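Local structure of Lin1840 protein (Listeria innocua serovar 6a, 4ZO9) at residues C22-P27 and V298-M303; P85-A90 and G130-F135; T236-V241 and W271-E276. The protein probably hydrolyses terminal, non-reducing beta-D-glucosyl residues with release of beta-D-glucose, as a family 3 glycoside hydrolase. The protein carries 2 engineered substitutions. All coordinates share one frame; numbering follows the deposited sequence.

Interaction 1. Residues C22-P27 and V298-M303; sequences CLQLSP and VDLEMM. With BGC (beta-D-glucopyranose), chain C.
The side chains of Gln24 and Met302 lie side by side, pointing the same way, and the flat carboxamide of Gln24 is met at both ends. Met302 CG and CE approach its oxygen end, CE at 3.3 Å from OE1; at the nitrogen end Leu300 CD2 lies 4.1 Å from NE2, which bonds to Ser59. CD1 of Leu300 packs 3.5 Å from the carbonyl carbon of Cys22. The strands run parallel: Glu301 N donates almost straight to Cys22 O (2.9 Å, 177°), Gln24 N to Glu301 O, and Met303 N to Gln24 O. Bent at chi2 and chi3, Met303 brings SD back to Ser26 N, where a weak N-H...S bond of 3.5 Å lies just past the last backbone bond. These are the first and last strands of a TIM-type barrel; on the other side of the last, backbone bonds of Asp299 with Leu267 and Leu300 with Ser269 join it to the strand 267-268 region, closing the barrel. Met302 SD lies 3.5 Å from C6 of the bound glucose (chain C). Although the three strand bonds are regular, Gln24 OE1 and Asp299 O are buried without hydrogen-bond partners; C-H groups, among them Cys22 CB 3.3 Å from Asp299 O, probably compensate only modestly.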
loop_
_atom_site.group_PDB
_atom_site.type_symbol
_atom_site.label_atom_id
_atom_site.label_comp_id
_atom_site.label_asym_id
_atom_site.label_seq_id
_atom_site.Cartn_x
_atom_site.Cartn_y
_atom_site.Cartn_z
ATOM N N CYS A 22 19.589 -28.177 -16.445
ATOM C CA CYS A 22 18.973 -26.990 -15.884
ATOM C C CYS A 22 17.453 -26.859 -16.114
ATOM O O CYS A 22 16.893 -25.779 -15.902
ATOM C CB CYS A 22 19.706 -25.726 -16.363
ATOM S SG CYS A 22 21.452 -25.654 -15.919
ATOM N N LEU A 23 16.790 -27.974 -16.461
ATOM C CA LEU A 23 15.361 -27.989 -16.756
ATOM C C LEU A 23 14.654 -28.889 -15.781
ATOM O O LEU A 23 15.156 -29.963 -15.509
ATOM C CB LEU A 23 15.103 -28.483 -18.138
ATOM C CG LEU A 23 13.643 -28.616 -18.583
ATOM C CD1 LEU A 23 12.941 -27.288 -18.779
ATOM C CD2 LEU A 23 13.601 -29.431 -19.871
ATOM N N GLN A 24 13.520 -28.436 -15.243
ATOM C CA GLN A 24 12.632 -29.305 -14.402
ATOM C C GLN A 24 11.288 -29.511 -15.084
ATOM O O GLN A 24 10.707 -28.579 -15.615
ATOM C CB GLN A 24 12.410 -28.725 -12.986
ATOM C CG GLN A 24 11.587 -29.515 -11.952
ATOM C CD GLN A 24 11.500 -28.700 -10.654
ATOM O OE1 GLN A 24 10.824 -27.660 -10.618
ATOM N NE2 GLN A 24 12.199 -29.158 -9.581
ATOM N N LEU A 25 10.781 -30.742 -14.999
ATOM C CA LEU A 25 9.549 -31.091 -15.705
ATOM C C LEU A 25 8.623 -31.886 -14.848
ATOM O O LEU A 25 9.032 -32.534 -13.900
ATOM C CB LEU A 25 9.852 -31.867 -16.970
ATOM C CG LEU A 25 10.813 -31.285 -17.975
ATOM C CD1 LEU A 25 11.054 -32.314 -19.082
ATOM C CD2 LEU A 25 10.258 -30.002 -18.572
ATOM N N SER A 26 7.348 -31.805 -15.183
ATOM C CA SER A 26 6.315 -32.510 -14.468
ATOM C C SER A 26 6.550 -33.970 -14.734
ATOM O O SER A 26 7.212 -34.262 -15.724
ATOM C CB SER A 26 4.950 -32.140 -15.008
ATOM O OG SER A 26 4.585 -30.901 -14.463
ATOM N N PRO A 27 5.997 -34.875 -13.890
ATOM C CA PRO A 27 6.412 -36.293 -14.002
ATOM C C PRO A 27 5.918 -37.009 -15.274
ATOM O O PRO A 27 6.544 -37.998 -15.765
ATOM C CB PRO A 27 5.785 -36.948 -12.764
ATOM C CG PRO A 27 4.636 -36.020 -12.385
ATOM C CD PRO A 27 5.130 -34.646 -12.718
ATOM N N VAL A 298 20.190 -18.140 -11.850
ATOM C CA VAL A 298 19.075 -19.092 -11.697
ATOM C C VAL A 298 19.582 -20.402 -12.285
ATOM O O VAL A 298 19.938 -20.423 -13.442
ATOM C CB VAL A 298 17.803 -18.688 -12.464
ATOM C CG1 VAL A 298 16.763 -19.822 -12.453
ATOM C CG2 VAL A 298 17.209 -17.457 -11.864
ATOM N N ASP A 299 19.621 -21.459 -11.482
ATOM C CA ASP A 299 20.193 -22.737 -11.926
ATOM C C ASP A 299 19.250 -23.684 -12.583
ATOM O O ASP A 299 19.706 -24.625 -13.249
ATOM C CB ASP A 299 20.787 -23.451 -10.755
ATOM C CG ASP A 299 21.867 -22.649 -10.117
ATOM O OD1 ASP A 299 22.582 -21.980 -10.882
ATOM O OD2 ASP A 299 21.981 -22.660 -8.855
ATOM N N LEU A 300 17.951 -23.474 -12.371
ATOM C CA LEU A 300 16.962 -24.540 -12.626
ATOM C C LEU A 300 15.635 -23.890 -13.023
ATOM O O LEU A 300 15.013 -23.192 -12.232
ATOM C CB LEU A 300 16.823 -25.485 -11.411
ATOM C CG LEU A 300 15.952 -26.717 -11.658
ATOM C CD1 LEU A 300 16.294 -27.563 -12.897
ATOM C CD2 LEU A 300 15.873 -27.634 -10.464
ATOM N N GLU A 301 15.267 -24.054 -14.291
ATOM C CA GLU A 301 14.093 -23.431 -14.848
ATOM C C GLU A 301 12.896 -24.370 -14.646
ATOM O O GLU A 301 12.885 -25.441 -15.205
ATOM C CB GLU A 301 14.298 -23.161 -16.352
ATOM C CG GLU A 301 13.096 -22.401 -16.968
ATOM C CD GLU A 301 13.299 -21.968 -18.396
ATOM O OE1 GLU A 301 14.362 -22.266 -19.011
ATOM O OE2 GLU A 301 12.362 -21.341 -18.898
ATOM N N MET A 302 11.908 -23.941 -13.852
ATOM C CA MET A 302 10.760 -24.779 -13.560
ATOM C C MET A 302 9.689 -24.730 -14.654
ATOM O O MET A 302 8.949 -23.730 -14.769
ATOM C CB MET A 302 10.131 -24.400 -12.223
ATOM C CG MET A 302 8.921 -25.236 -11.810
ATOM S SD MET A 302 8.174 -24.675 -10.271
ATOM C CE MET A 302 9.368 -25.191 -9.075
ATOM N N MET A 303 9.626 -25.813 -15.453
ATOM C CA MET A 303 8.556 -26.039 -16.452
ATOM C C MET A 303 8.375 -25.014 -17.595
ATOM O O MET A 303 7.342 -24.934 -18.201
ATOM C CB MET A 303 7.237 -26.252 -15.743
ATOM C CG MET A 303 6.956 -27.697 -15.409
ATOM S SD MET A 303 6.913 -28.807 -16.849
ATOM C CE MET A 303 5.230 -28.602 -17.409
HETATM C C2 BGC C . 3.942 -21.836 -6.543
HETATM C C3 BGC C . 5.202 -22.088 -5.712
HETATM C C4 BGC C . 5.495 -23.568 -5.799
HETATM C C5 BGC C . 6.093 -23.848 -7.188
HETATM C C6 BGC C . 6.126 -25.346 -7.457
HETATM C C1 BGC C . 4.108 -22.432 -7.972
HETATM O O2 BGC C . 3.649 -20.439 -6.608
HETATM O O3 BGC C . 5.015 -21.715 -4.350
HETATM O O4 BGC C . 6.381 -23.915 -4.796
HETATM O O5 BGC C . 5.392 -23.063 -8.256
HETATM O O6 BGC C . 4.775 -25.762 -7.597
#

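Interaction 2. Residues P85-A90 and G130-F135. With BGC (beta-D-glucopyranose), chain C.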
loop_
_atom_site.group_PDB
_atom_site.type_symbol
_atom_site.label_atom_id
_atom_site.label_comp_id
_atom_site.label_asym_id
_atom_site.label_seq_id
_atom_site.Cartn_x
_atom_site.Cartn_y
_atom_site.Cartn_z
ATOM N N PRO A 85 21.328 -39.332 -11.887
ATOM C CA PRO A 85 19.941 -39.525 -11.486
ATOM C C PRO A 85 19.157 -38.178 -11.366
ATOM O O PRO A 85 19.758 -37.109 -11.149
ATOM C CB PRO A 85 20.038 -40.181 -10.092
ATOM C CG PRO A 85 21.457 -40.338 -9.769
ATOM C CD PRO A 85 22.258 -39.555 -10.770
ATOM N N LEU A 86 17.833 -38.252 -11.520
ATOM C CA LEU A 86 16.932 -37.085 -11.344
ATOM C C LEU A 86 16.791 -36.756 -9.899
ATOM O O LEU A 86 16.803 -37.666 -9.059
ATOM C CB LEU A 86 15.528 -37.393 -11.837
ATOM C CG LEU A 86 15.479 -37.613 -13.332
ATOM C CD1 LEU A 86 14.326 -38.527 -13.697
ATOM C CD2 LEU A 86 15.414 -36.268 -14.024
ATOM N N VAL A 87 16.643 -35.463 -9.605
ATOM C CA VAL A 87 16.198 -35.022 -8.279
ATOM C C VAL A 87 14.675 -34.722 -8.370
ATOM O O VAL A 87 14.209 -34.071 -9.332
ATOM C CB VAL A 87 17.029 -33.834 -7.718
ATOM C CG1 VAL A 87 16.985 -32.651 -8.654
ATOM C CG2 VAL A 87 16.554 -33.468 -6.328
ATOM N N PHE A 88 13.929 -35.321 -7.418
ATOM C CA PHE A 88 12.488 -35.157 -7.242
ATOM C C PHE A 88 12.116 -34.127 -6.183
ATOM O O PHE A 88 12.502 -34.246 -5.005
ATOM C CB PHE A 88 11.864 -36.465 -6.872
ATOM C CG PHE A 88 11.862 -37.437 -8.015
ATOM C CD1 PHE A 88 13.051 -38.014 -8.457
ATOM C CD2 PHE A 88 10.708 -37.746 -8.663
ATOM C CE1 PHE A 88 13.051 -38.883 -9.531
ATOM C CE2 PHE A 88 10.704 -38.628 -9.746
ATOM C CZ PHE A 88 11.874 -39.178 -10.174
ATOM N N MET A 89 11.344 -33.131 -6.608
ATOM C CA MET A 89 10.926 -32.023 -5.714
ATOM C C MET A 89 9.405 -31.933 -5.567
ATOM O O MET A 89 8.644 -32.390 -6.457
ATOM C CB MET A 89 11.507 -30.701 -6.213
ATOM C CG MET A 89 12.987 -30.745 -6.593
ATOM S SD MET A 89 13.681 -29.079 -6.566
ATOM C CE MET A 89 15.251 -29.462 -7.335
ATOM N N ALA A 90 8.946 -31.427 -4.415
ATOM C CA ALA A 90 7.492 -31.269 -4.225
ATOM C C ALA A 90 7.105 -30.166 -3.243
ATOM O O ALA A 90 7.870 -29.764 -2.394
ATOM C CB ALA A 90 6.902 -32.581 -3.746
ATOM N N GLY A 130 9.046 -40.922 -1.958
ATOM C CA GLY A 130 10.092 -40.693 -2.932
ATOM C C GLY A 130 10.496 -39.278 -3.207
ATOM O O GLY A 130 11.229 -39.066 -4.162
ATOM N N HIS A 131 10.070 -38.300 -2.379
ATOM C CA HIS A 131 10.427 -36.907 -2.637
ATOM C C HIS A 131 11.724 -36.527 -1.930
ATOM O O HIS A 131 11.927 -36.876 -0.783
ATOM C CB HIS A 131 9.310 -35.942 -2.188
ATOM C CG HIS A 131 7.956 -36.261 -2.734
ATOM N ND1 HIS A 131 7.623 -36.124 -4.073
ATOM C CD2 HIS A 131 6.849 -36.726 -2.117
ATOM C CE1 HIS A 131 6.369 -36.467 -4.243
ATOM N NE2 HIS A 131 5.875 -36.832 -3.075
ATOM N N HIS A 132 12.591 -35.766 -2.616
ATOM C CA HIS A 132 13.910 -35.401 -2.082
ATOM C C HIS A 132 13.977 -33.989 -1.499
ATOM O O HIS A 132 14.826 -33.690 -0.637
ATOM C CB HIS A 132 14.951 -35.497 -3.180
ATOM C CG HIS A 132 14.969 -36.810 -3.883
ATOM N ND1 HIS A 132 15.281 -36.928 -5.219
ATOM C CD2 HIS A 132 14.737 -38.070 -3.443
ATOM C CE1 HIS A 132 15.249 -38.197 -5.573
ATOM N NE2 HIS A 132 14.900 -38.908 -4.520
ATOM N N VAL A 133 13.137 -33.102 -2.032
ATOM C CA VAL A 133 13.136 -31.678 -1.724
ATOM C C VAL A 133 11.690 -31.222 -1.525
ATOM O O VAL A 133 10.792 -31.586 -2.312
ATOM C CB VAL A 133 13.674 -30.789 -2.893
ATOM C CG1 VAL A 133 13.699 -29.305 -2.486
ATOM C CG2 VAL A 133 15.067 -31.168 -3.334
ATOM N N THR A 134 11.463 -30.410 -0.484
ATOM C CA THR A 134 10.207 -29.718 -0.369
ATOM C C THR A 134 10.310 -28.216 -0.650
ATOM O O THR A 134 11.286 -27.601 -0.286
ATOM C CB THR A 134 9.543 -29.919 0.978
ATOM O OG1 THR A 134 8.247 -29.259 0.940
ATOM C CG2 THR A 134 10.409 -29.374 2.105
ATOM N N PHE A 135 9.291 -27.626 -1.295
ATOM C CA PHE A 135 9.273 -26.187 -1.534
ATOM C C PHE A 135 8.661 -25.464 -0.332
ATOM O O PHE A 135 7.607 -24.885 -0.432
ATOM C CB PHE A 135 8.552 -25.789 -2.821
ATOM C CG PHE A 135 9.090 -26.456 -4.072
ATOM C CD1 PHE A 135 10.431 -26.343 -4.418
ATOM C CD2 PHE A 135 8.246 -27.217 -4.868
ATOM C CE1 PHE A 135 10.929 -26.903 -5.570
ATOM C CE2 PHE A 135 8.702 -27.732 -6.051
ATOM C CZ PHE A 135 10.078 -27.592 -6.408
HETATM C C2 BGC C . 3.942 -21.836 -6.543
HETATM C C3 BGC C . 5.202 -22.088 -5.712
HETATM C C4 BGC C . 5.495 -23.568 -5.799
HETATM C C5 BGC C . 6.093 -23.848 -7.188
HETATM C C6 BGC C . 6.126 -25.346 -7.457
HETATM C C1 BGC C . 4.108 -22.432 -7.972
HETATM O O2 BGC C . 3.649 -20.439 -6.608
HETATM O O3 BGC C . 5.015 -21.715 -4.350
HETATM O O4 BGC C . 6.381 -23.915 -4.796
HETATM O O5 BGC C . 5.392 -23.063 -8.256
HETATM O O6 BGC C . 4.775 -25.762 -7.597
HETATM O O HOH W 1 8.399 -35.113 -6.835
#
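With CG anti to its carbonyl carbon (chi1 -53°), His132 folds its ring back along strand 87-90, where CB of Phe88 sits over one face and Val87 CA and Leu86 O lie at the edge. A similar chi1 of -56° in Phe135 sends that ring across Met89 at about a right angle. Phe135 CZ touches Met89 CB at 3.4 Å, and the sulfur of Met89 makes an oblique Met-aromatic contact with the same ring. On this side Met89 CG also packs 3.8 Å from Val133 CB. Ala90 points to the other side, its CB lying over a face of the His131 ring, 3.9 Å from the centroid. A water in the plane of that imidazole bridges ND1 to Met89 O, while NE2 bonds to Tyr96, so both ring nitrogens have partners that help fix its rotation. The backbone is gripped by a forked bond: Phe88 O accepts from His132 N at 2.8 Å and from Val133 N at 3.2 Å. Ala90 N then donates to Val133 O, and Phe135 N to Ala90 O. Gly130, with positive phi, ends the preceding helix in a Schellman motif. Strands 87-90 and 133-134 are parallel and linked through helix 112-128, a beta-alpha-beta crossover of the TIM-type barrel, whose C-terminal strand end delivers Phe135 to the glucose pocket, its CB 3.5 Å from O4 of the sugar (chain C).

Interaction 3. Residues T236-V241 and W271-E276; sequences TAFNVV and WGAVAE. With GLC (alpha-D-glucopyranose), chain B; BGC (beta-D-glucopyranose), chain G; BGC (beta-D-glucopyranose), chain C.
Phe238 offers the rim of its ring to Trp271: CE1 lies 3.2 Å from Trp271 O, which sits in the ring plane. Farther round the same rim, also in plane, O2 of the inner glucose (chain C) is 3.4 Å from CE2. The C-H groups of CE1 and CE2, with these two in-plane oxygens, probably contribute weak electrostatic attraction. Glu276 OE1 instead approaches the ring obliquely, 3.4 Å from CD1, with ring and carboxylate planes 25° apart; CD1 also packs loosely on Ala273 CB. Trp271 directs its indole elsewhere: CG is anti to the backbone N (chi1 -179°), which carries the ring away from Phe238 and under the outer sugar. That glucose is modelled as both anomers in overlapping positions; in each, C5 stands 3.8 Å above one face of the indole, toward its rim. Its O3 lies at bonding distance from C1 of the inner glucose, as expected for a beta-1,3 linkage.

In the next layer, a water donates to Phe238 O; its very short approach to Glu276 OE1 is doubtful in detail. Phe238 O is also bonded to His280, and Tyr205 meets the phenyl ring edge-to-face. Gly272, at positive phi, turns the chain into a helical turn in which Glu276 N bonds to Gly272 O at 3.0 Å. Glu276 OE2 forms a salt bridge with Arg572 of the second subunit, and the same arginine hydrogen-bonds the outer glucose, so the dimer partner helps complete the site. The loops follow strands 233-236 and 267-268, placing the contact at the C-terminal mouth of a TIM-type barrel, where an aromatic platform under a sugar is a familiar feature of glycosidase binding sites.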
loop_
_atom_site.group_PDB
_atom_site.type_symbol
_atom_site.label_atom_id
_atom_site.label_comp_id
_atom_site.label_asym_id
_atom_site.label_seq_id
_atom_site.Cartn_x
_atom_site.Cartn_y
_atom_site.Cartn_z
ATOM N N THR A 236 13.033 -18.390 -6.569
ATOM C CA THR A 236 12.852 -16.989 -6.913
ATOM C C THR A 236 11.377 -16.650 -6.732
ATOM O O THR A 236 10.503 -17.574 -6.687
ATOM C CB THR A 236 13.221 -16.683 -8.374
ATOM O OG1 THR A 236 12.280 -17.335 -9.257
ATOM C CG2 THR A 236 14.632 -17.128 -8.726
ATOM N N ALA A 237 11.090 -15.342 -6.650
ATOM C CA ALA A 237 9.744 -14.855 -6.596
ATOM C C ALA A 237 9.182 -14.343 -7.974
ATOM O O ALA A 237 9.927 -13.909 -8.855
ATOM C CB ALA A 237 9.727 -13.724 -5.570
ATOM N N PHE A 238 7.853 -14.398 -8.130
ATOM C CA PHE A 238 7.115 -13.852 -9.261
ATOM C C PHE A 238 7.191 -12.344 -9.534
ATOM O O PHE A 238 7.189 -11.938 -10.719
ATOM C CB PHE A 238 5.660 -14.221 -9.166
ATOM C CG PHE A 238 5.413 -15.696 -9.355
ATOM C CD1 PHE A 238 5.747 -16.328 -10.535
ATOM C CD2 PHE A 238 4.902 -16.458 -8.319
ATOM C CE1 PHE A 238 5.496 -17.665 -10.710
ATOM C CE2 PHE A 238 4.632 -17.814 -8.504
ATOM C CZ PHE A 238 4.936 -18.400 -9.682
ATOM N N ASN A 239 7.236 -11.578 -8.443
ATOM C CA ASN A 239 7.195 -10.098 -8.420
ATOM C C ASN A 239 8.471 -9.444 -8.873
ATOM O O ASN A 239 9.552 -10.038 -8.778
ATOM C CB ASN A 239 6.908 -9.587 -6.998
ATOM C CG ASN A 239 7.807 -10.248 -5.925
ATOM O OD1 ASN A 239 7.653 -11.456 -5.614
ATOM N ND2 ASN A 239 8.731 -9.476 -5.361
ATOM N N VAL A 240 8.320 -8.221 -9.351
ATOM C CA VAL A 240 9.430 -7.278 -9.439
ATOM C C VAL A 240 9.967 -6.939 -8.072
ATOM O O VAL A 240 9.224 -6.926 -7.130
ATOM C CB VAL A 240 9.046 -5.922 -10.126
ATOM C CG1 VAL A 240 8.648 -6.109 -11.581
ATOM C CG2 VAL A 240 7.947 -5.188 -9.366
ATOM N N VAL A 241 11.277 -6.692 -7.988
ATOM C CA VAL A 241 11.918 -6.106 -6.815
ATOM C C VAL A 241 12.581 -4.862 -7.334
ATOM O O VAL A 241 13.350 -4.935 -8.251
ATOM C CB VAL A 241 12.929 -7.057 -6.176
ATOM C CG1 VAL A 241 13.869 -6.322 -5.172
ATOM C CG2 VAL A 241 12.213 -8.237 -5.522
ATOM N N TRP A 271 7.524 -21.362 -10.680
ATOM C CA TRP A 271 6.933 -21.928 -11.871
ATOM C C TRP A 271 6.753 -20.921 -13.017
ATOM O O TRP A 271 5.970 -19.990 -12.891
ATOM C CB TRP A 271 5.586 -22.525 -11.545
ATOM C CG TRP A 271 4.977 -23.119 -12.758
ATOM C CD1 TRP A 271 4.585 -22.454 -13.897
ATOM C CD2 TRP A 271 4.667 -24.498 -12.986
ATOM N NE1 TRP A 271 4.062 -23.339 -14.804
ATOM C CE2 TRP A 271 4.087 -24.595 -14.261
ATOM C CE3 TRP A 271 4.786 -25.642 -12.228
ATOM C CZ2 TRP A 271 3.661 -25.806 -14.805
ATOM C CZ3 TRP A 271 4.335 -26.871 -12.783
ATOM C CH2 TRP A 271 3.802 -26.925 -14.036
ATOM N N GLY A 272 7.440 -21.157 -14.138
ATOM C CA GLY A 272 7.376 -20.285 -15.288
ATOM C C GLY A 272 8.035 -18.912 -15.160
ATOM O O GLY A 272 8.094 -18.182 -16.143
ATOM N N ALA A 273 8.536 -18.561 -13.972
ATOM C CA ALA A 273 9.027 -17.229 -13.744
ATOM C C ALA A 273 10.166 -16.773 -14.712
ATOM O O ALA A 273 10.346 -15.550 -14.943
ATOM C CB ALA A 273 9.479 -17.120 -12.305
ATOM N N VAL A 274 10.923 -17.747 -15.254
ATOM C CA VAL A 274 11.977 -17.430 -16.219
ATOM C C VAL A 274 11.356 -16.835 -17.499
ATOM O O VAL A 274 11.759 -15.741 -17.935
ATOM C CB VAL A 274 12.898 -18.643 -16.540
ATOM C CG1 VAL A 274 13.766 -18.364 -17.774
ATOM C CG2 VAL A 274 13.747 -18.997 -15.358
ATOM N N ALA A 275 10.366 -17.521 -18.065
ATOM C CA ALA A 275 9.656 -17.072 -19.289
ATOM C C ALA A 275 8.829 -15.820 -18.997
ATOM O O ALA A 275 8.703 -14.961 -19.817
ATOM C CB ALA A 275 8.724 -18.153 -19.817
ATOM N N GLU A 276 8.261 -15.748 -17.818
ATOM C CA GLU A 276 7.362 -14.624 -17.438
ATOM C C GLU A 276 8.070 -13.281 -17.389
ATOM O O GLU A 276 7.400 -12.242 -17.421
ATOM C CB GLU A 276 6.693 -14.942 -16.086
ATOM C CG GLU A 276 5.691 -16.082 -16.235
ATOM C CD GLU A 276 5.150 -16.678 -14.968
ATOM O OE1 GLU A 276 5.357 -16.110 -13.877
ATOM O OE2 GLU A 276 4.413 -17.692 -15.087
HETATM C C1 GLC B . 1.109 -22.463 -11.299
HETATM C C2 GLC B . 1.635 -22.197 -9.952
HETATM C C3 GLC B . 2.587 -23.356 -9.614
HETATM C C4 GLC B . 1.857 -24.692 -9.798
HETATM C C5 GLC B . 1.191 -24.766 -11.171
HETATM C C6 GLC B . 0.182 -25.822 -11.293
HETATM O O1 GLC B . 2.242 -22.567 -12.139
HETATM O O2 GLC B . 2.280 -20.931 -10.013
HETATM O O3 GLC B . 3.039 -23.325 -8.218
HETATM O O4 GLC B . 2.825 -25.749 -9.629
HETATM O O5 GLC B . 0.324 -23.683 -11.255
HETATM O O6 GLC B . 0.901 -26.984 -11.061
HETATM C C2 BGC G . 1.738 -22.260 -10.084
HETATM C C3 BGC G . 2.639 -23.409 -9.647
HETATM C C4 BGC G . 1.925 -24.745 -9.873
HETATM C C5 BGC G . 1.141 -24.862 -11.181
HETATM C C6 BGC G . 0.101 -25.947 -11.036
HETATM C C1 BGC G . 1.233 -22.516 -11.491
HETATM O O1 BGC G . 0.447 -21.396 -11.905
HETATM O O2 BGC G . 2.406 -20.999 -10.088
HETATM O O3 BGC G . 3.019 -23.316 -8.255
HETATM O O4 BGC G . 2.905 -25.794 -9.851
HETATM O O5 BGC G . 0.419 -23.687 -11.491
HETATM O O6 BGC G . 0.801 -27.104 -10.631
HETATM C C2 BGC C . 3.942 -21.836 -6.543
HETATM C C3 BGC C . 5.202 -22.088 -5.712
HETATM C C4 BGC C . 5.495 -23.568 -5.799
HETATM C C5 BGC C . 6.093 -23.848 -7.188
HETATM C C6 BGC C . 6.126 -25.346 -7.457
HETATM C C1 BGC C . 4.108 -22.432 -7.972
HETATM O O2 BGC C . 3.649 -20.439 -6.608
HETATM O O3 BGC C . 5.015 -21.715 -4.350
HETATM O O4 BGC C . 6.381 -23.915 -4.796
HETATM O O5 BGC C . 5.392 -23.063 -8.256
HETATM O O6 BGC C . 4.775 -25.762 -7.597
HETATM O O HOH W 2 6.479 -14.015 -12.979
#

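How the interactions relate
After two N-terminal helices the chain enters strand 23-25, the first barrel strand, whose pairing with 298-303 in interaction 1 closes a loop of some 270 residues and joins the first and last barrel strands. Both other contacts fall within that loop, one after the other without crossing. Interaction 2 closes the short crossover from 85-90 to 130-135; interaction 3 later joins the loops after strands 233-236 and 267-268. Interaction 1 touches both: Met302 CE packs 3.7 Å from Phe135 CZ, and Met302 O lies 3.0 Å from Gly272 N, a probable hydrogen bond. Interactions 2 and 3 do not touch, yet all three border the same inner glucose.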